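Local structure of transmembrane oligosaccharyl transferase (3WAJ) at residues A[232-237]-A[319-324]; A[295-300]-A[304-309]; A[712-717]-A[765-770]. The protein belongs to the archaeal AglB/STT3 family of oligosaccharyl transferases, membrane proteins with an N-terminal multi-helix transmembrane region of the GT-C clan followed by a C-terminal globular part. All coordinates share one frame; numbering follows the deposited sequence.

Interactions 1 and 2 are neighbours in the helical region of the STT3 family, with centres about 12 Å apart, and interaction 2 is nested along the chain inside the loop closed by interaction 1. They touch directly: Val320 CG2 lies 4.0 Å from Ile297 CD1, Ala319 CB 3.9 Å from Phe306 CZ, and Phe233 CE1 3.7 Å from Glu298 OE1. Interaction 3 stands on the opposite side of the chain's centre. Its own centre is about 73 Å from that of interaction 1 and 83 Å from that of interaction 2. None of the zinc ligands, Asp47, Asp161 and His163, belongs to any of the six segments.

Interaction 1 of 3, residues A[232-237]-A[319-324]; sequences AFVLAG and AVIVLT
Val320 meets Phe233 with one methyl and Val234 with the other, and its side chain makes two of the three residue contacts here. At the base, CB of Val320 is at the margin of van der Waals range from Val234 CG1. The two branches then separate. CG1, anti to the backbone N of Val320 (chi1 172°), comes within 3.9 Å of Val234 CG1. CG2 reaches instead to the root of the phenylalanine, 3.8 Å from Phe233 CB and 3.9 Å from Phe233 CD1. Its approach to the Phe233 ring is oblique, and the two side chains cross at about a right angle.

Val234 CG1 serves two partners, because Ile321 CD1 also lies 3.9 Å from it. The CB of Ile321 does not point at the other helix, but with CG1 anti to the carbonyl carbon and chi2 at -60° its terminal methyl is brought back to the valine. No hydrogen bond joins the segments, so the evidence is for purely apolar contact, with 157 Å² buried in all and the closest backbone approach 7.0 Å, from Val234 CA to Val320 CA.

Phe294 of helix 278-303 packs edge-to-face on the Phe233 ring and also touches Val320, so a third helix closes over the same pair. Immediately after the contact, Leu235 leaves helical geometry. The arrangement is apolar side-chain packing between the C-terminal end of helix 221-234 and helix 315-332, as expected in the multi-helix transmembrane region of a GT-C-type protein.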
ATOM      1  N   ALA A 232      12.631  23.123 -28.001  1.00 51.64           N
ATOM      2  CA  ALA A 232      13.444  24.339 -28.163  1.00 50.77           C
ATOM      3  C   ALA A 232      14.225  24.339 -29.484  1.00 53.70           C
ATOM      4  O   ALA A 232      14.607  25.393 -29.996  1.00 58.93           O
ATOM      5  CB  ALA A 232      14.386  24.532 -26.988  1.00 42.04           C
ATOM      6  N   PHE A 233      14.462  23.151 -30.025  1.00 53.16           N
ATOM      7  CA  PHE A 233      15.152  23.027 -31.299  1.00 55.07           C
ATOM      8  C   PHE A 233      14.178  23.057 -32.483  1.00 57.94           C
ATOM      9  O   PHE A 233      14.298  23.931 -33.341  1.00 56.81           O
ATOM     10  CB  PHE A 233      16.074  21.789 -31.319  1.00 47.73           C
ATOM     11  CG  PHE A 233      17.419  22.014 -30.643  1.00 47.27           C
ATOM     12  CD1 PHE A 233      18.595  22.003 -31.381  1.00 46.30           C
ATOM     13  CD2 PHE A 233      17.504  22.242 -29.269  1.00 46.30           C
ATOM     14  CE1 PHE A 233      19.842  22.211 -30.769  1.00 47.45           C
ATOM     15  CE2 PHE A 233      18.750  22.456 -28.640  1.00 42.59           C
ATOM     16  CZ  PHE A 233      19.914  22.439 -29.387  1.00 48.44           C
ATOM     17  N   VAL A 234      13.199  22.147 -32.533  1.00 53.12           N
ATOM     18  CA  VAL A 234      12.288  22.132 -33.693  1.00 58.21           C
ATOM     19  C   VAL A 234      11.369  23.358 -33.766  1.00 65.14           C
ATOM     20  O   VAL A 234      10.633  23.524 -34.736  1.00 70.85           O
ATOM     21  CB  VAL A 234      11.463  20.833 -33.817  1.00 51.96           C
ATOM     22  CG1 VAL A 234      12.356  19.617 -33.628  1.00 43.37           C
ATOM     23  CG2 VAL A 234      10.334  20.830 -32.812  1.00 56.83           C
ATOM     24  N   LEU A 235      11.425  24.211 -32.746  1.00 64.21           N
ATOM     25  CA  LEU A 235      10.693  25.474 -32.755  1.00 61.28           C
ATOM     26  C   LEU A 235      11.626  26.680 -32.626  1.00 65.82           C
ATOM     27  O   LEU A 235      11.199  27.759 -32.212  1.00 73.90           O
ATOM     28  CB  LEU A 235       9.632  25.496 -31.648  1.00 58.49           C
ATOM     29  CG  LEU A 235       8.660  24.317 -31.679  1.00 60.19           C
ATOM     30  CD1 LEU A 235       7.748  24.295 -30.458  1.00 61.55           C
ATOM     31  CD2 LEU A 235       7.841  24.345 -32.948  1.00 59.38           C
ATOM     32  N   ALA A 236      12.896  26.505 -32.994  1.00 64.11           N
ATOM     33  CA  ALA A 236      13.882  27.594 -32.920  1.00 65.25           C
ATOM     34  C   ALA A 236      13.450  28.842 -33.703  1.00 70.51           C
ATOM     35  O   ALA A 236      13.970  29.941 -33.479  1.00 73.71           O
ATOM     36  CB  ALA A 236      15.244  27.119 -33.379  1.00 60.47           C
ATOM     37  N   GLY A 237      12.515  28.656 -34.629  1.00 73.50           N
ATOM     38  CA  GLY A 237      11.824  29.773 -35.243  1.00 80.50           C
ATOM     39  C   GLY A 237      11.133  30.654 -34.211  1.00 83.65           C
ATOM     40  O   GLY A 237      11.629  31.739 -33.896  1.00 83.08           O
ATOM     41  N   ALA A 319      17.525  17.630 -38.529  1.00 49.55           N
ATOM     42  CA  ALA A 319      18.566  16.829 -37.873  1.00 47.26           C
ATOM     43  C   ALA A 319      18.077  16.336 -36.520  1.00 54.48           C
ATOM     44  O   ALA A 319      18.434  15.241 -36.075  1.00 56.90           O
ATOM     45  CB  ALA A 319      19.831  17.640 -37.698  1.00 44.27           C
ATOM     46  N   VAL A 320      17.264  17.158 -35.864  1.00 50.73           N
ATOM     47  CA  VAL A 320      16.726  16.803 -34.562  1.00 53.20           C
ATOM     48  C   VAL A 320      15.643  15.733 -34.712  1.00 56.42           C
ATOM     49  O   VAL A 320      15.644  14.747 -33.976  1.00 56.27           O
ATOM     50  CB  VAL A 320      16.211  18.046 -33.790  1.00 49.63           C
ATOM     51  CG1 VAL A 320      15.475  17.632 -32.518  1.00 45.73           C
ATOM     52  CG2 VAL A 320      17.376  18.955 -33.440  1.00 49.88           C
ATOM     53  N   ILE A 321      14.734  15.934 -35.666  1.00 60.63           N
ATOM     54  CA  ILE A 321      13.704  14.944 -35.985  1.00 64.35           C
ATOM     55  C   ILE A 321      14.329  13.582 -36.294  1.00 69.15           C
ATOM     56  O   ILE A 321      13.872  12.537 -35.807  1.00 70.15           O
ATOM     57  CB  ILE A 321      12.879  15.376 -37.198  1.00 63.72           C
ATOM     58  CG1 ILE A 321      12.125  16.677 -36.903  1.00 60.53           C
ATOM     59  CG2 ILE A 321      11.922  14.269 -37.596  1.00 65.10           C
ATOM     60  CD1 ILE A 321      11.182  16.570 -35.749  1.00 63.05           C
ATOM     61  N   VAL A 322      15.387  13.611 -37.097  1.00 63.80           N
ATOM     62  CA  VAL A 322      16.083  12.403 -37.506  1.00 62.32           C
ATOM     63  C   VAL A 322      16.794  11.767 -36.326  1.00 67.13           C
ATOM     64  O   VAL A 322      16.695  10.557 -36.118  1.00 70.76           O
ATOM     65  CB  VAL A 322      17.087  12.704 -38.625  1.00 62.09           C
ATOM     66  CG1 VAL A 322      18.177  11.645 -38.678  1.00 58.18           C
ATOM     67  CG2 VAL A 322      16.359  12.836 -39.964  1.00 60.45           C
ATOM     68  N   LEU A 323      17.504  12.591 -35.560  1.00 68.85           N
ATOM     69  CA  LEU A 323      18.214  12.133 -34.366  1.00 70.65           C
ATOM     70  C   LEU A 323      17.299  11.362 -33.413  1.00 75.82           C
ATOM     71  O   LEU A 323      17.654  10.278 -32.957  1.00 75.31           O
ATOM     72  CB  LEU A 323      18.846  13.319 -33.631  1.00 71.00           C
ATOM     73  CG  LEU A 323      20.060  13.094 -32.718  1.00 72.32           C
ATOM     74  CD1 LEU A 323      19.719  13.391 -31.265  1.00 74.12           C
ATOM     75  CD2 LEU A 323      20.630  11.689 -32.858  1.00 70.90           C
ATOM     76  N   THR A 324      16.126  11.918 -33.122  1.00 79.92           N
ATOM     77  CA  THR A 324      15.176  11.253 -32.231  1.00 87.07           C
ATOM     78  C   THR A 324      14.632   9.964 -32.843  1.00 90.18           C
ATOM     79  O   THR A 324      14.451   8.972 -32.135  1.00 92.02           O
ATOM     80  CB  THR A 324      13.995  12.168 -31.835  1.00 90.05           C
ATOM     81  OG1 THR A 324      13.089  12.291 -32.937  1.00 98.25           O
ATOM     82  CG2 THR A 324      14.493  13.539 -31.418  1.00 83.49           C
TER

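Interaction 2 of 3, residues A[295-300]-A[304-309]; sequences YQIEKW and GFFERV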
ATOM      1  N   TYR A 295      24.018  19.762 -28.577  1.00 63.92           N
ATOM      2  CA  TYR A 295      25.036  20.795 -28.549  1.00 49.80           C
ATOM      3  C   TYR A 295      25.718  20.890 -29.904  1.00 47.94           C
ATOM      4  O   TYR A 295      25.815  21.976 -30.492  1.00 57.74           O
ATOM      5  CB  TYR A 295      26.084  20.469 -27.474  1.00 56.48           C
ATOM      6  CG  TYR A 295      27.239  21.451 -27.417  1.00 55.49           C
ATOM      7  CD1 TYR A 295      27.020  22.796 -27.135  1.00 53.76           C
ATOM      8  CD2 TYR A 295      28.547  21.029 -27.618  1.00 54.02           C
ATOM      9  CE1 TYR A 295      28.071  23.692 -27.069  1.00 54.90           C
ATOM     10  CE2 TYR A 295      29.608  21.922 -27.547  1.00 53.44           C
ATOM     11  CZ  TYR A 295      29.358  23.250 -27.278  1.00 58.73           C
ATOM     12  OH  TYR A 295      30.408  24.140 -27.216  1.00 69.15           O
ATOM     13  N   GLN A 296      26.187  19.741 -30.380  1.00 55.97           N
ATOM     14  CA  GLN A 296      26.802  19.629 -31.690  1.00 49.80           C
ATOM     15  C   GLN A 296      25.868  20.061 -32.837  1.00 49.34           C
ATOM     16  O   GLN A 296      26.303  20.712 -33.793  1.00 51.86           O
ATOM     17  CB  GLN A 296      27.278  18.193 -31.914  1.00 50.42           C
ATOM     18  CG  GLN A 296      28.014  18.015 -33.217  1.00 57.21           C
ATOM     19  CD  GLN A 296      29.178  18.981 -33.369  1.00 57.24           C
ATOM     20  OE1 GLN A 296      30.079  19.031 -32.530  1.00 65.36           O
ATOM     21  NE2 GLN A 296      29.158  19.759 -34.438  1.00 51.83           N
ATOM     22  N   ILE A 297      24.591  19.706 -32.746  1.00 44.90           N
ATOM     23  CA  ILE A 297      23.639  20.121 -33.766  1.00 46.79           C
ATOM     24  C   ILE A 297      23.607  21.651 -33.839  1.00 48.39           C
ATOM     25  O   ILE A 297      23.686  22.240 -34.940  1.00 47.84           O
ATOM     26  CB  ILE A 297      22.238  19.510 -33.540  1.00 44.64           C
ATOM     27  CG1 ILE A 297      22.263  18.018 -33.882  1.00 45.79           C
ATOM     28  CG2 ILE A 297      21.207  20.203 -34.392  1.00 35.38           C
ATOM     29  CD1 ILE A 297      20.998  17.270 -33.505  1.00 47.05           C
ATOM     30  N   GLU A 298      23.545  22.296 -32.674  1.00 39.16           N
ATOM     31  CA  GLU A 298      23.571  23.758 -32.628  1.00 41.57           C
ATOM     32  C   GLU A 298      24.876  24.339 -33.231  1.00 44.72           C
ATOM     33  O   GLU A 298      24.845  25.344 -33.961  1.00 41.56           O
ATOM     34  CB  GLU A 298      23.316  24.270 -31.209  1.00 41.95           C
ATOM     35  CG  GLU A 298      23.029  25.782 -31.122  1.00 47.61           C
ATOM     36  CD  GLU A 298      21.843  26.244 -31.975  1.00 54.32           C
ATOM     37  OE1 GLU A 298      20.870  25.472 -32.119  1.00 48.40           O
ATOM     38  OE2 GLU A 298      21.879  27.396 -32.491  1.00 62.49           O
ATOM     39  N   LYS A 299      26.007  23.684 -32.970  1.00 42.66           N
ATOM     40  CA  LYS A 299      27.285  24.157 -33.510  1.00 39.84           C
ATOM     41  C   LYS A 299      27.287  24.166 -35.034  1.00 41.98           C
ATOM     42  O   LYS A 299      27.751  25.129 -35.642  1.00 43.67           O
ATOM     43  CB  LYS A 299      28.464  23.349 -32.952  1.00 38.02           C
ATOM     44  CG  LYS A 299      28.811  23.683 -31.484  1.00 46.15           C
ATOM     45  CD  LYS A 299      29.865  22.732 -30.894  1.00 49.52           C
ATOM     46  CE  LYS A 299      31.188  22.826 -31.650  1.00 54.08           C
ATOM     47  NZ  LYS A 299      32.198  21.835 -31.165  1.00 52.44           N
ATOM     48  N   TRP A 300      26.752  23.103 -35.639  1.00 42.93           N
ATOM     49  CA  TRP A 300      26.628  23.000 -37.095  1.00 41.27           C
ATOM     50  C   TRP A 300      25.713  24.076 -37.644  1.00 44.17           C
ATOM     51  O   TRP A 300      25.952  24.639 -38.718  1.00 47.68           O
ATOM     52  CB  TRP A 300      26.085  21.625 -37.493  1.00 47.73           C
ATOM     53  CG  TRP A 300      27.129  20.568 -37.396  1.00 49.38           C
ATOM     54  CD1 TRP A 300      28.483  20.741 -37.526  1.00 47.80           C
ATOM     55  CD2 TRP A 300      26.923  19.177 -37.129  1.00 46.30           C
ATOM     56  NE1 TRP A 300      29.126  19.538 -37.365  1.00 48.56           N
ATOM     57  CE2 TRP A 300      28.194  18.561 -37.120  1.00 47.72           C
ATOM     58  CE3 TRP A 300      25.789  18.394 -36.889  1.00 46.55           C
ATOM     59  CZ2 TRP A 300      28.361  17.195 -36.881  1.00 48.64           C
ATOM     60  CZ3 TRP A 300      25.956  17.036 -36.655  1.00 47.14           C
ATOM     61  CH2 TRP A 300      27.231  16.452 -36.648  1.00 50.32           C
ATOM     62  N   GLY A 304      26.911  27.421 -40.049  1.00 39.09           N
ATOM     63  CA  GLY A 304      26.349  27.597 -41.377  1.00 39.83           C
ATOM     64  C   GLY A 304      26.333  26.298 -42.154  1.00 43.72           C
ATOM     65  O   GLY A 304      26.093  26.283 -43.354  1.00 44.70           O
ATOM     66  N   PHE A 305      26.578  25.197 -41.459  1.00 45.93           N
ATOM     67  CA  PHE A 305      26.642  23.904 -42.111  1.00 47.61           C
ATOM     68  C   PHE A 305      25.329  23.525 -42.794  1.00 49.79           C
ATOM     69  O   PHE A 305      25.326  23.104 -43.952  1.00 50.08           O
ATOM     70  CB  PHE A 305      27.067  22.821 -41.122  1.00 50.31           C
ATOM     71  CG  PHE A 305      26.898  21.436 -41.651  1.00 56.85           C
ATOM     72  CD1 PHE A 305      27.755  20.945 -42.627  1.00 60.02           C
ATOM     73  CD2 PHE A 305      25.869  20.627 -41.194  1.00 58.83           C
ATOM     74  CE1 PHE A 305      27.595  19.666 -43.126  1.00 60.21           C
ATOM     75  CE2 PHE A 305      25.702  19.350 -41.686  1.00 59.11           C
ATOM     76  CZ  PHE A 305      26.569  18.867 -42.653  1.00 61.75           C
ATOM     77  N   PHE A 306      24.212  23.659 -42.086  1.00 49.44           N
ATOM     78  CA  PHE A 306      22.933  23.343 -42.709  1.00 48.33           C
ATOM     79  C   PHE A 306      22.686  24.289 -43.880  1.00 51.30           C
ATOM     80  O   PHE A 306      22.096  23.900 -44.879  1.00 53.65           O
ATOM     81  CB  PHE A 306      21.777  23.371 -41.696  1.00 44.87           C
ATOM     82  CG  PHE A 306      21.943  22.388 -40.563  1.00 41.46           C
ATOM     83  CD1 PHE A 306      21.932  21.015 -40.802  1.00 36.22           C
ATOM     84  CD2 PHE A 306      22.125  22.835 -39.261  1.00 38.18           C
ATOM     85  CE1 PHE A 306      22.108  20.104 -39.761  1.00 44.24           C
ATOM     86  CE2 PHE A 306      22.296  21.928 -38.208  1.00 39.29           C
ATOM     87  CZ  PHE A 306      22.289  20.558 -38.465  1.00 42.64           C
ATOM     88  N   GLU A 307      23.164  25.524 -43.760  1.00 57.61           N
ATOM     89  CA  GLU A 307      23.060  26.504 -44.837  1.00 70.85           C
ATOM     90  C   GLU A 307      23.780  26.021 -46.098  1.00 71.35           C
ATOM     91  O   GLU A 307      23.196  26.012 -47.179  1.00 73.22           O
ATOM     92  CB  GLU A 307      23.636  27.857 -44.397  1.00 82.98           C
ATOM     93  CG  GLU A 307      23.084  29.062 -45.150  1.00 93.42           C
ATOM     94  CD  GLU A 307      21.726  29.497 -44.628  1.00103.27           C
ATOM     95  OE1 GLU A 307      21.508  29.400 -43.397  1.00106.57           O
ATOM     96  OE2 GLU A 307      20.880  29.930 -45.446  1.00105.01           O
ATOM     97  N   ARG A 308      25.041  25.613 -45.947  1.00 68.49           N
ATOM     98  CA  ARG A 308      25.867  25.160 -47.071  1.00 68.40           C
ATOM     99  C   ARG A 308      25.315  23.912 -47.763  1.00 70.58           C
ATOM    100  O   ARG A 308      25.390  23.796 -48.988  1.00 72.59           O
ATOM    101  CB  ARG A 308      27.322  24.922 -46.633  1.00 70.94           C
ATOM    102  CG  ARG A 308      28.161  24.176 -47.677  1.00 76.93           C
ATOM    103  CD  ARG A 308      29.641  24.047 -47.311  1.00 79.87           C
ATOM    104  NE  ARG A 308      29.877  23.203 -46.138  1.00 79.80           N
ATOM    105  CZ  ARG A 308      29.975  21.876 -46.163  1.00 79.41           C
ATOM    106  NH1 ARG A 308      29.845  21.218 -47.304  1.00 83.84           N
ATOM    107  NH2 ARG A 308      30.199  21.201 -45.041  1.00 77.91           N
ATOM    108  N   VAL A 309      24.758  22.983 -46.991  1.00 70.45           N
ATOM    109  CA  VAL A 309      24.196  21.774 -47.585  1.00 68.42           C
ATOM    110  C   VAL A 309      22.797  22.019 -48.150  1.00 67.94           C
ATOM    111  O   VAL A 309      22.137  21.086 -48.608  1.00 68.24           O
ATOM    112  CB  VAL A 309      24.166  20.595 -46.598  1.00 64.31           C
ATOM    113  CG1 VAL A 309      25.546  20.374 -46.019  1.00 66.14           C
ATOM    114  CG2 VAL A 309      23.134  20.833 -45.484  1.00 56.04           C
TER
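Trp300, Phe305 and Phe306 form a short-range helix-end contact: the chain leaves helix 278-303, turns at Gly304 and enters the short helix 305-308, folding two aromatic side chains back onto the last turns of the longer helix. The backbone evidence centres on Trp300 O. It accepts a hydrogen bond from Phe305 N at 2.9 Å, with the donor nearly along the C=O axis (164°), and a weak one from Gly304 N at 3.2 Å. One carbonyl oxygen is thus gripped twice, and the CB of Phe305 also lies close against it.

The Phe305 N bond is the 6→1 bond of a Schellman motif, whose residue of positive phi is Gly304. Glycine suits the position because a CB there would collide with the carbonyl oxygen of the residue before. The same residue is the N-cap of helix 305-308, so a single glycine both ends one helix and starts the next.

The side chains pack around the turn. With its CG anti to the backbone N (chi1 169°), Phe305 lies side by side with Trp300, the two pointing the same way; Phe305 CD2 is 3.8 Å from Trp300 CB. The Phe305 ring and the five-membered ring of Trp300 form an oblique pair, with centroids 5.0 Å apart and planes at 47°. Phe306 instead has its CG anti to the carbonyl carbon, and its CE2 comes 3.9 Å from Trp300 CB. The edge of this ring also meets Ile297 O, 3.6 Å from Phe306 CE2 and near the ring plane. Met316 of helix 315-332 touches both Ile297 and Phe306.

Interaction 3 of 3, residues A[712-717]-A[765-770]; sequences VNLNNE and IAPSGY
Glu717 and Ile765 supply the direct hydrogen bond of this contact, from Ile765 N to Glu717 OE2 at 2.9 Å. It is nearly straight at the hydrogen (169°), yet the donor stands well above the carboxylate plane, 61° out of it. The Glu717 side chain, extended beyond CG, crosses that of Ile765 at about a right angle, and OE2 lies 3.5 Å from Ile765 CB.

A water makes the second polar link, donating to Leu714 O at 2.6 Å and to Ile765 O at 3.1 Å.

The apolar touch is Leu714 CD2 on Pro767 CG at 4.1 Å. Separately, the Ala766 methyl, CB, lies 3.7 Å from the carbonyl oxygen Leu714 O.

Local bonds shape the first segment: a type I turn runs from Asn713 to Asn716, and Asn716 N-caps helix 717-732 by bonding Gln719 N through OD1. Lys748 binds Ala766 O from helix 740-755.

Both polar links end on the backbone of Ile765, a buried residue: its N-H is satisfied by a carboxylate and its carbonyl by water. The specific links between the segments are polar, alongside the Leu714-Pro767 packing, and the helix N-terminus would tend to favour the negative charge of Glu717.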
ATOM      1  N   VAL A 712     -25.604  -5.265  25.666  1.00 45.72           N
ATOM      2  CA  VAL A 712     -25.982  -6.513  25.031  1.00 43.43           C
ATOM      3  C   VAL A 712     -25.150  -7.614  25.639  1.00 46.03           C
ATOM      4  O   VAL A 712     -23.940  -7.461  25.804  1.00 45.53           O
ATOM      5  CB  VAL A 712     -25.767  -6.460  23.499  1.00 38.65           C
ATOM      6  CG1 VAL A 712     -25.813  -7.865  22.887  1.00 33.30           C
ATOM      7  CG2 VAL A 712     -26.792  -5.526  22.841  1.00 29.61           C
ATOM      8  N   ASN A 713     -25.798  -8.711  26.017  1.00 45.99           N
ATOM      9  CA  ASN A 713     -25.059  -9.880  26.463  1.00 45.70           C
ATOM     10  C   ASN A 713     -24.608 -10.700  25.241  1.00 51.30           C
ATOM     11  O   ASN A 713     -25.431 -11.296  24.536  1.00 52.43           O
ATOM     12  CB  ASN A 713     -25.921 -10.727  27.384  1.00 42.26           C
ATOM     13  CG  ASN A 713     -25.192 -11.956  27.893  1.00 50.54           C
ATOM     14  OD1 ASN A 713     -23.963 -12.016  27.869  1.00 56.82           O
ATOM     15  ND2 ASN A 713     -25.947 -12.943  28.354  1.00 54.88           N
ATOM     16  N   LEU A 714     -23.304 -10.743  24.998  1.00 47.10           N
ATOM     17  CA  LEU A 714     -22.787 -11.377  23.793  1.00 44.82           C
ATOM     18  C   LEU A 714     -22.992 -12.888  23.799  1.00 47.90           C
ATOM     19  O   LEU A 714     -22.778 -13.548  22.787  1.00 46.51           O
ATOM     20  CB  LEU A 714     -21.316 -11.016  23.581  1.00 40.78           C
ATOM     21  CG  LEU A 714     -21.043  -9.512  23.539  1.00 42.68           C
ATOM     22  CD1 LEU A 714     -19.574  -9.249  23.281  1.00 44.34           C
ATOM     23  CD2 LEU A 714     -21.918  -8.829  22.488  1.00 39.38           C
ATOM     24  N   ASN A 715     -23.424 -13.427  24.938  1.00 54.86           N
ATOM     25  CA  ASN A 715     -23.711 -14.858  25.061  1.00 55.54           C
ATOM     26  C   ASN A 715     -25.161 -15.189  24.741  1.00 49.61           C
ATOM     27  O   ASN A 715     -25.541 -16.364  24.635  1.00 40.64           O
ATOM     28  CB  ASN A 715     -23.362 -15.355  26.465  1.00 55.85           C
ATOM     29  CG  ASN A 715     -21.908 -15.666  26.609  1.00 58.48           C
ATOM     30  OD1 ASN A 715     -21.302 -16.250  25.710  1.00 61.31           O
ATOM     31  ND2 ASN A 715     -21.322 -15.267  27.733  1.00 63.23           N
ATOM     32  N   ASN A 716     -25.960 -14.139  24.592  1.00 44.92           N
ATOM     33  CA  ASN A 716     -27.356 -14.255  24.216  1.00 34.73           C
ATOM     34  C   ASN A 716     -27.516 -14.071  22.705  1.00 39.32           C
ATOM     35  O   ASN A 716     -27.496 -12.941  22.195  1.00 44.52           O
ATOM     36  CB  ASN A 716     -28.143 -13.179  24.951  1.00 41.97           C
ATOM     37  CG  ASN A 716     -29.637 -13.343  24.809  1.00 47.09           C
ATOM     38  OD1 ASN A 716     -30.153 -13.714  23.746  1.00 45.55           O
ATOM     39  ND2 ASN A 716     -30.349 -13.056  25.893  1.00 50.93           N
ATOM     40  N   GLU A 717     -27.688 -15.181  21.994  1.00 35.25           N
ATOM     41  CA  GLU A 717     -27.813 -15.162  20.543  1.00 34.12           C
ATOM     42  C   GLU A 717     -28.974 -14.302  20.055  1.00 34.78           C
ATOM     43  O   GLU A 717     -28.853 -13.597  19.042  1.00 38.38           O
ATOM     44  CB  GLU A 717     -27.909 -16.596  19.988  1.00 36.38           C
ATOM     45  CG  GLU A 717     -26.712 -17.470  20.337  1.00 41.85           C
ATOM     46  CD  GLU A 717     -26.676 -18.789  19.567  1.00 52.05           C
ATOM     47  OE1 GLU A 717     -26.536 -19.843  20.212  1.00 62.22           O
ATOM     48  OE2 GLU A 717     -26.751 -18.777  18.320  1.00 54.57           O
ATOM     49  N   ILE A 765     -24.365 -17.598  17.126  1.00 47.99           N
ATOM     50  CA  ILE A 765     -24.626 -16.281  16.559  1.00 40.59           C
ATOM     51  C   ILE A 765     -24.109 -15.229  17.543  1.00 39.56           C
ATOM     52  O   ILE A 765     -24.768 -14.906  18.529  1.00 44.82           O
ATOM     53  CB  ILE A 765     -26.116 -16.115  16.200  1.00 38.83           C
ATOM     54  CG1 ILE A 765     -26.473 -17.158  15.140  1.00 35.85           C
ATOM     55  CG2 ILE A 765     -26.400 -14.694  15.692  1.00 35.41           C
ATOM     56  CD1 ILE A 765     -27.879 -17.084  14.658  1.00 48.19           C
ATOM     57  N   ALA A 766     -22.898 -14.737  17.274  1.00 37.00           N
ATOM     58  CA  ALA A 766     -22.156 -13.860  18.183  1.00 32.41           C
ATOM     59  C   ALA A 766     -20.957 -13.256  17.472  1.00 35.73           C
ATOM     60  O   ALA A 766     -20.410 -13.871  16.550  1.00 39.27           O
ATOM     61  CB  ALA A 766     -21.685 -14.638  19.401  1.00 26.01           C
ATOM     62  N   PRO A 767     -20.526 -12.058  17.911  1.00 28.62           N
ATOM     63  CA  PRO A 767     -19.334 -11.498  17.280  1.00 25.88           C
ATOM     64  C   PRO A 767     -18.092 -12.186  17.854  1.00 33.07           C
ATOM     65  O   PRO A 767     -18.236 -13.102  18.653  1.00 33.08           O
ATOM     66  CB  PRO A 767     -19.384 -10.018  17.687  1.00 22.83           C
ATOM     67  CG  PRO A 767     -20.052 -10.017  19.032  1.00 26.10           C
ATOM     68  CD  PRO A 767     -21.080 -11.169  18.957  1.00 30.39           C
ATOM     69  N   SER A 768     -16.900 -11.758  17.451  1.00 35.46           N
ATOM     70  CA  SER A 768     -15.663 -12.439  17.831  1.00 34.79           C
ATOM     71  C   SER A 768     -14.515 -11.458  17.621  1.00 36.39           C
ATOM     72  O   SER A 768     -14.730 -10.320  17.165  1.00 32.07           O
ATOM     73  CB  SER A 768     -15.456 -13.674  16.966  1.00 34.33           C
ATOM     74  OG  SER A 768     -15.101 -13.287  15.636  1.00 36.51           O
ATOM     75  N   GLY A 769     -13.299 -11.890  17.936  1.00 37.33           N
ATOM     76  CA  GLY A 769     -12.154 -11.002  17.831  1.00 34.41           C
ATOM     77  C   GLY A 769     -11.903 -10.535  16.405  1.00 33.01           C
ATOM     78  O   GLY A 769     -12.002 -11.322  15.435  1.00 34.68           O
ATOM     79  N   TYR A 770     -11.562  -9.253  16.282  1.00 30.00           N
ATOM     80  CA  TYR A 770     -11.183  -8.648  15.000  1.00 35.54           C
ATOM     81  C   TYR A 770     -10.037  -9.430  14.348  1.00 36.28           C
ATOM     82  O   TYR A 770     -10.074  -9.731  13.151  1.00 37.88           O
ATOM     83  CB  TYR A 770     -10.744  -7.203  15.236  1.00 31.73           C
ATOM     84  CG  TYR A 770     -10.697  -6.322  14.004  1.00 36.47           C
ATOM     85  CD1 TYR A 770     -11.590  -5.275  13.850  1.00 32.79           C
ATOM     86  CD2 TYR A 770      -9.730  -6.507  13.011  1.00 34.34           C
ATOM     87  CE1 TYR A 770     -11.538  -4.443  12.739  1.00 27.30           C
ATOM     88  CE2 TYR A 770      -9.681  -5.680  11.894  1.00 25.11           C
ATOM     89  CZ  TYR A 770     -10.593  -4.657  11.768  1.00 29.12           C
ATOM     90  OH  TYR A 770     -10.569  -3.834  10.675  1.00 37.71           O
TER
HETATM   91  O   HOH W   1     -24.393 -15.160  21.603  1.00 53.14           O